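Local coordinates for arylalkylamine N-Acetyltransferase 2 (Aedes aegypti, PDB 4FD5), which probably catalyses acyl transfer from acyl-CoA donors such as acetyl-CoA to the amines dopamine and serotonin, as a member of the GNAT acetyltransferase family, at residues Asn8-Tyr19 and Leu60-Asn71. Numbering follows the deposited sequence.
Sequences NIRFETISSKYY and LKDNVSIMAISN
R10 to T13 pair antiparallel with I66 to I69, forming the edge of the mixed β-sheet of this GNAT fold. Register rests on two hydrogen-bonded pairs, R10 with I69 and E12 with M67, each closed by reciprocal backbone bonds; a fifth, from I14 N to S65 O (2.9 Å), prolongs the ladder, its donor 38° out of the carbonyl plane.

The face carrying R10, E12, M67 and I69 meets Y18, just before helix 19-29. M67 starts with CG between its backbone N and carbonyl carbon (chi1 55°) and then runs extended, which brings its methyl over the centre of the Y18 ring: CE lies 3.5 Å from the Y18 centroid, 4° off the normal, a CH-pi contact, while SD over the same face makes a Met-aromatic one. I69 CD1 comes obliquely to Y18 CE1 at 3.4 Å. Beside it, I69 CG2 sits under one face of the R10 guanidinium, 3.4 Å from R10 NH2; an in-plane salt bridge from R10 NE to E12 OE2 (3.1 Å) helps to fix that group's rotation.

On the other face, A68 CB contacts F11 CE2 at 3.6 Å. Beyond the paired residues, on the M67 side, I14 CD1 touches both S65 CB and L60 CD2, and the Y19 ring is sandwiched by S16 CA and, on its opposite face, L60 CB. Water 3 donates to I14 O and N63 OD1 and accepts from Y19 OH (2.7 Å), joining I14 and Y19 to N63 at the end of the L60-N63 type I turn.

In the sheet, strand 10-13 is outermost within the chain, and strand 66-69 separates it from strand 75-85, whose V78 packs on both I14 and M67. Helix 147-161 covers F11 and I66 from the side away from Y18.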
ATOM      1  N   ASN A   8     -12.853  14.375  17.558  1.00 46.20           N
ATOM      2  CA  ASN A   8     -12.228  15.409  16.768  1.00 44.91           C
ATOM      3  C   ASN A   8     -10.909  14.803  16.309  1.00 41.17           C
ATOM      4  O   ASN A   8      -9.891  14.904  16.990  1.00 40.54           O
ATOM      5  CB  ASN A   8     -12.008  16.686  17.570  1.00 49.13           C
ATOM      6  CG  ASN A   8     -13.058  17.741  17.274  1.00 54.09           C
ATOM      7  OD1 ASN A   8     -13.592  17.802  16.165  1.00 55.92           O
ATOM      8  ND2 ASN A   8     -13.370  18.569  18.268  1.00 56.11           N
ATOM      9  N   ILE A   9     -10.960  14.117  15.174  1.00 37.57           N
ATOM     10  CA  ILE A   9      -9.788  13.484  14.597  1.00 33.01           C
ATOM     11  C   ILE A   9      -9.034  14.533  13.796  1.00 30.52           C
ATOM     12  O   ILE A   9      -9.640  15.365  13.120  1.00 30.47           O
ATOM     13  CB  ILE A   9     -10.186  12.305  13.677  1.00 29.93           C
ATOM     14  CG1 ILE A   9     -10.936  11.227  14.464  1.00 34.20           C
ATOM     15  CG2 ILE A   9      -8.964  11.708  13.003  1.00 26.36           C
ATOM     16  CD1 ILE A   9     -10.056  10.405  15.373  1.00 34.26           C
ATOM     17  N   ARG A  10      -7.710  14.483  13.883  1.00 25.10           N
ATOM     18  CA  ARG A  10      -6.837  15.427  13.217  1.00 28.04           C
ATOM     19  C   ARG A  10      -6.039  14.657  12.165  1.00 23.59           C
ATOM     20  O   ARG A  10      -5.729  13.485  12.364  1.00 24.95           O
ATOM     21  CB  ARG A  10      -5.894  16.022  14.265  1.00 30.58           C
ATOM     22  CG  ARG A  10      -5.093  17.205  13.826  1.00 34.15           C
ATOM     23  CD  ARG A  10      -4.406  17.854  15.028  1.00 37.66           C
ATOM     24  NE  ARG A  10      -3.392  16.995  15.646  1.00 38.08           N
ATOM     25  CZ  ARG A  10      -3.590  16.249  16.730  1.00 37.25           C
ATOM     26  NH1 ARG A  10      -4.772  16.242  17.333  1.00 36.88           N
ATOM     27  NH2 ARG A  10      -2.602  15.504  17.216  1.00 37.90           N
ATOM     28  N   PHE A  11      -5.737  15.297  11.045  1.00 21.89           N
ATOM     29  CA  PHE A  11      -4.881  14.678  10.022  1.00 21.68           C
ATOM     30  C   PHE A  11      -3.559  15.415   9.954  1.00 22.68           C
ATOM     31  O   PHE A  11      -3.524  16.655   9.914  1.00 25.36           O
ATOM     32  CB  PHE A  11      -5.571  14.650   8.652  1.00 20.84           C
ATOM     33  CG  PHE A  11      -6.831  13.854   8.646  1.00 21.85           C
ATOM     34  CD1 PHE A  11      -8.041  14.455   8.950  1.00 23.99           C
ATOM     35  CD2 PHE A  11      -6.811  12.496   8.384  1.00 20.02           C
ATOM     36  CE1 PHE A  11      -9.210  13.722   8.966  1.00 24.65           C
ATOM     37  CE2 PHE A  11      -7.976  11.752   8.403  1.00 19.79           C
ATOM     38  CZ  PHE A  11      -9.177  12.366   8.695  1.00 21.22           C
ATOM     39  N   GLU A  12      -2.470  14.653   9.962  1.00 18.75           N
ATOM     40  CA  GLU A  12      -1.135  15.243   9.971  1.00 19.04           C
ATOM     41  C   GLU A  12      -0.192  14.439   9.091  1.00 19.02           C
ATOM     42  O   GLU A  12      -0.363  13.238   8.932  1.00 17.44           O
ATOM     43  CB  GLU A  12      -0.564  15.253  11.391  1.00 22.80           C
ATOM     44  CG  GLU A  12      -1.436  15.935  12.448  1.00 27.38           C
ATOM     45  CD  GLU A  12      -1.470  17.444  12.292  1.00 32.94           C
ATOM     46  OE1 GLU A  12      -0.600  17.993  11.580  1.00 32.53           O
ATOM     47  OE2 GLU A  12      -2.367  18.082  12.885  1.00 36.62           O
ATOM     48  N   THR A  13       0.820  15.099   8.545  1.00 17.96           N
ATOM     49  CA  THR A  13       1.899  14.374   7.873  1.00 18.32           C
ATOM     50  C   THR A  13       2.699  13.645   8.955  1.00 18.00           C
ATOM     51  O   THR A  13       2.936  14.205  10.022  1.00 20.20           O
ATOM     52  CB  THR A  13       2.796  15.344   7.081  1.00 19.99           C
ATOM     53  OG1 THR A  13       2.005  16.048   6.112  1.00 22.67           O
ATOM     54  CG2 THR A  13       3.923  14.584   6.376  1.00 21.10           C
ATOM     55  N   ILE A  14       3.116  12.403   8.700  1.00 16.81           N
ATOM     56  CA  ILE A  14       3.765  11.607   9.744  1.00 15.12           C
ATOM     57  C   ILE A  14       5.230  11.966   9.859  1.00 17.40           C
ATOM     58  O   ILE A  14       5.991  11.796   8.905  1.00 18.68           O
ATOM     59  CB  ILE A  14       3.643  10.085   9.487  1.00 13.61           C
ATOM     60  CG1 ILE A  14       2.166   9.727   9.264  1.00 14.14           C
ATOM     61  CG2 ILE A  14       4.203   9.305  10.683  1.00 15.92           C
ATOM     62  CD1 ILE A  14       1.900   8.259   8.987  1.00 14.81           C
ATOM     63  N   SER A  15       5.602  12.474  11.029  1.00 16.99           N
ATOM     64  CA  SER A  15       6.976  12.873  11.326  1.00 17.66           C
ATOM     65  C   SER A  15       7.673  11.765  12.094  1.00 17.05           C
ATOM     66  O   SER A  15       7.028  10.839  12.579  1.00 16.40           O
ATOM     67  CB  SER A  15       6.978  14.157  12.163  1.00 20.92           C
ATOM     68  OG  SER A  15       6.524  13.881  13.475  1.00 25.44           O
ATOM     69  N   SER A  16       8.991  11.865  12.226  1.00 18.57           N
ATOM     70  CA  SER A  16       9.769  10.764  12.806  1.00 16.49           C
ATOM     71  C   SER A  16       9.377  10.401  14.245  1.00 17.48           C
ATOM     72  O   SER A  16       9.527   9.245  14.651  1.00 16.64           O
ATOM     73  CB  SER A  16      11.278  11.045  12.720  1.00 19.68           C
ATOM     74  OG  SER A  16      11.663  12.132  13.555  1.00 19.36           O
ATOM     75  N   LYS A  17       8.888  11.377  15.014  1.00 18.77           N
ATOM     76  CA  LYS A  17       8.503  11.104  16.395  1.00 17.76           C
ATOM     77  C   LYS A  17       7.340  10.118  16.474  1.00 16.93           C
ATOM     78  O   LYS A  17       7.096   9.527  17.511  1.00 18.62           O
ATOM     79  CB  LYS A  17       8.159  12.396  17.139  1.00 21.35           C
ATOM     80  CG  LYS A  17       9.360  13.295  17.352  1.00 25.01           C
ATOM     81  CD  LYS A  17       9.081  14.273  18.479  1.00 28.22           C
ATOM     82  CE  LYS A  17      10.289  15.171  18.750  1.00 29.90           C
ATOM     83  NZ  LYS A  17      10.030  16.117  19.869  1.00 32.14           N
ATOM     84  N   TYR A  18       6.630   9.951  15.361  1.00 16.31           N
ATOM     85  CA  TYR A  18       5.492   9.037  15.305  1.00 16.67           C
ATOM     86  C   TYR A  18       5.803   7.718  14.614  1.00 15.51           C
ATOM     87  O   TYR A  18       4.946   6.822  14.605  1.00 15.70           O
ATOM     88  CB  TYR A  18       4.298   9.688  14.600  1.00 15.73           C
ATOM     89  CG  TYR A  18       3.679  10.783  15.418  1.00 17.46           C
ATOM     90  CD1 TYR A  18       2.621  10.514  16.265  1.00 18.50           C
ATOM     91  CD2 TYR A  18       4.167  12.073  15.356  1.00 18.62           C
ATOM     92  CE1 TYR A  18       2.046  11.518  17.031  1.00 21.36           C
ATOM     93  CE2 TYR A  18       3.606  13.086  16.130  1.00 20.86           C
ATOM     94  CZ  TYR A  18       2.540  12.794  16.956  1.00 24.39           C
ATOM     95  OH  TYR A  18       1.958  13.780  17.729  1.00 26.43           O
ATOM     96  N   TYR A  19       7.014   7.573  14.060  1.00 14.99           N
ATOM     97  CA  TYR A  19       7.289   6.349  13.324  1.00 14.92           C
ATOM     98  C   TYR A  19       7.033   5.078  14.150  1.00 16.25           C
ATOM     99  O   TYR A  19       6.392   4.141  13.671  1.00 15.51           O
ATOM    100  CB  TYR A  19       8.714   6.316  12.761  1.00 14.45           C
ATOM    101  CG  TYR A  19       9.070   7.317  11.680  1.00 14.36           C
ATOM    102  CD1 TYR A  19       8.116   8.109  11.046  1.00 14.73           C
ATOM    103  CD2 TYR A  19      10.394   7.456  11.281  1.00 15.89           C
ATOM    104  CE1 TYR A  19       8.481   9.021  10.054  1.00 13.77           C
ATOM    105  CE2 TYR A  19      10.752   8.335  10.312  1.00 15.02           C
ATOM    106  CZ  TYR A  19       9.808   9.115   9.691  1.00 15.05           C
ATOM    107  OH  TYR A  19      10.226  10.000   8.727  1.00 17.88           O
ATOM    108  N   LEU A  60       7.950   5.728   5.109  1.00 14.57           N
ATOM    109  CA  LEU A  60       7.701   6.832   6.019  1.00 14.56           C
ATOM    110  C   LEU A  60       8.701   7.960   5.802  1.00 15.65           C
ATOM    111  O   LEU A  60       8.333   9.129   5.827  1.00 14.95           O
ATOM    112  CB  LEU A  60       7.739   6.371   7.483  1.00 14.49           C
ATOM    113  CG  LEU A  60       6.481   5.632   7.957  1.00 14.34           C
ATOM    114  CD1 LEU A  60       6.684   4.928   9.304  1.00 15.56           C
ATOM    115  CD2 LEU A  60       5.308   6.597   8.030  1.00 15.88           C
ATOM    116  N   LYS A  61       9.961   7.608   5.571  1.00 16.76           N
ATOM    117  CA  LYS A  61      10.976   8.652   5.395  1.00 16.46           C
ATOM    118  C   LYS A  61      10.835   9.515   4.137  1.00 17.51           C
ATOM    119  O   LYS A  61      11.511  10.549   4.007  1.00 19.47           O
ATOM    120  CB  LYS A  61      12.368   8.044   5.494  1.00 17.72           C
ATOM    121  CG  LYS A  61      12.677   7.602   6.904  1.00 17.30           C
ATOM    122  CD  LYS A  61      13.902   6.708   6.970  1.00 19.08           C
ATOM    123  CE  LYS A  61      14.165   6.300   8.406  1.00 23.53           C
ATOM    124  NZ  LYS A  61      15.337   5.397   8.550  1.00 24.93           N
ATOM    125  N   ASP A  62       9.950   9.125   3.219  1.00 15.65           N
ATOM    126  CA  ASP A  62       9.624   9.990   2.077  1.00 17.89           C
ATOM    127  C   ASP A  62       8.822  11.233   2.486  1.00 16.93           C
ATOM    128  O   ASP A  62       8.609  12.139   1.671  1.00 18.21           O
ATOM    129  CB  ASP A  62       8.858   9.229   0.984  1.00 17.62           C
ATOM    130  CG  ASP A  62       9.752   8.340   0.134  1.00 21.18           C
ATOM    131  OD1 ASP A  62      11.004   8.477   0.188  1.00 20.85           O
ATOM    132  OD2 ASP A  62       9.198   7.496  -0.603  1.00 21.37           O
ATOM    133  N   ASN A  63       8.368  11.255   3.741  1.00 16.02           N
ATOM    134  CA  ASN A  63       7.733  12.422   4.335  1.00 17.75           C
ATOM    135  C   ASN A  63       6.450  12.833   3.613  1.00 16.45           C
ATOM    136  O   ASN A  63       6.124  14.018   3.531  1.00 19.05           O
ATOM    137  CB  ASN A  63       8.695  13.612   4.325  1.00 20.49           C
ATOM    138  CG  ASN A  63       8.349  14.642   5.382  1.00 26.05           C
ATOM    139  OD1 ASN A  63       7.803  14.307   6.437  1.00 26.61           O
ATOM    140  ND2 ASN A  63       8.673  15.906   5.109  1.00 29.67           N
ATOM    141  N   VAL A  64       5.722  11.856   3.086  1.00 15.11           N
ATOM    142  CA  VAL A  64       4.442  12.146   2.425  1.00 15.51           C
ATOM    143  C   VAL A  64       3.310  11.266   2.942  1.00 14.24           C
ATOM    144  O   VAL A  64       2.247  11.196   2.312  1.00 13.99           O
ATOM    145  CB  VAL A  64       4.505  12.070   0.873  1.00 17.15           C
ATOM    146  CG1 VAL A  64       5.350  13.219   0.307  1.00 18.62           C
ATOM    147  CG2 VAL A  64       5.040  10.723   0.404  1.00 15.35           C
ATOM    148  N   SER A  65       3.529  10.601   4.078  1.00 13.40           N
ATOM    149  CA  SER A  65       2.481   9.767   4.666  1.00 12.25           C
ATOM    150  C   SER A  65       1.572  10.590   5.576  1.00 14.38           C
ATOM    151  O   SER A  65       2.008  11.577   6.163  1.00 15.07           O
ATOM    152  CB  SER A  65       3.096   8.615   5.463  1.00 13.05           C
ATOM    153  OG  SER A  65       3.902   7.812   4.615  1.00 13.53           O
ATOM    154  N   ILE A  66       0.315  10.161   5.713  1.00 13.84           N
ATOM    155  CA  ILE A  66      -0.664  10.891   6.527  1.00 14.02           C
ATOM    156  C   ILE A  66      -1.170   9.995   7.655  1.00 11.83           C
ATOM    157  O   ILE A  66      -1.390   8.810   7.447  1.00 13.79           O
ATOM    158  CB  ILE A  66      -1.886  11.275   5.679  1.00 12.66           C
ATOM    159  CG1 ILE A  66      -1.471  12.018   4.407  1.00 16.62           C
ATOM    160  CG2 ILE A  66      -2.887  12.082   6.509  1.00 16.02           C
ATOM    161  CD1 ILE A  66      -0.896  13.353   4.648  1.00 17.88           C
ATOM    162  N   MET A  67      -1.310  10.542   8.859  1.00 13.80           N
ATOM    163  CA  MET A  67      -1.992   9.857   9.942  1.00 13.77           C
ATOM    164  C   MET A  67      -3.252  10.609  10.349  1.00 14.90           C
ATOM    165  O   MET A  67      -3.329  11.857  10.277  1.00 15.37           O
ATOM    166  CB  MET A  67      -1.082   9.691  11.171  1.00 14.91           C
ATOM    167  CG  MET A  67      -0.507  10.988  11.672  1.00 15.62           C
ATOM    168  SD  MET A  67       0.620  10.673  13.048  1.00 18.89           S
ATOM    169  CE  MET A  67       1.026  12.373  13.497  1.00 22.09           C
ATOM    170  N   ALA A  68      -4.246   9.821  10.738  1.00 14.25           N
ATOM    171  CA  ALA A  68      -5.395  10.302  11.465  1.00 16.66           C
ATOM    172  C   ALA A  68      -5.134   9.979  12.923  1.00 16.90           C
ATOM    173  O   ALA A  68      -4.943   8.808  13.310  1.00 18.04           O
ATOM    174  CB  ALA A  68      -6.670   9.601  10.990  1.00 16.87           C
ATOM    175  N   ILE A  69      -5.123  11.039  13.721  1.00 19.71           N
ATOM    176  CA  ILE A  69      -4.756  10.936  15.123  1.00 21.81           C
ATOM    177  C   ILE A  69      -5.860  11.547  16.005  1.00 24.37           C
ATOM    178  O   ILE A  69      -6.405  12.605  15.698  1.00 24.12           O
ATOM    179  CB  ILE A  69      -3.344  11.565  15.334  1.00 25.04           C
ATOM    180  CG1 ILE A  69      -2.826  11.287  16.736  1.00 27.97           C
ATOM    181  CG2 ILE A  69      -3.357  13.029  15.041  1.00 25.25           C
ATOM    182  CD1 ILE A  69      -1.328  11.541  16.864  1.00 28.80           C
ATOM    183  N   SER A  70      -6.210  10.848  17.072  1.00 25.48           N
ATOM    184  CA  SER A  70      -7.340  11.250  17.904  1.00 29.33           C
ATOM    185  C   SER A  70      -6.933  12.304  18.928  1.00 33.50           C
ATOM    186  O   SER A  70      -5.755  12.644  19.040  1.00 30.86           O
ATOM    187  CB  SER A  70      -7.956  10.040  18.600  1.00 31.34           C
ATOM    188  OG  SER A  70      -7.052   9.483  19.534  1.00 32.90           O
ATOM    189  N   ASN A  71      -7.916  12.817  19.667  1.00 36.88           N
ATOM    190  CA  ASN A  71      -7.682  13.853  20.681  1.00 38.71           C
ATOM    191  C   ASN A  71      -6.677  13.433  21.751  1.00 40.79           C
ATOM    192  O   ASN A  71      -5.927  14.263  22.273  1.00 43.13           O
ATOM    193  CB  ASN A  71      -9.004  14.261  21.336  1.00 42.69           C
ATOM    194  CG  ASN A  71      -9.586  13.162  22.216  1.00 45.82           C
ATOM    195  OD1 ASN A  71      -9.462  11.976  21.914  1.00 45.68           O
ATOM    196  ND2 ASN A  71     -10.219  13.559  23.318  1.00 49.94           N
TER
HETATM  197  O   HOH W   1      -7.354  14.994  17.496  1.00 37.13           O
HETATM  198  O   HOH W   2       5.749  10.578   6.312  1.00 15.33           O
HETATM  199  O   HOH W   3       8.648  12.104   8.220  1.00 20.33           O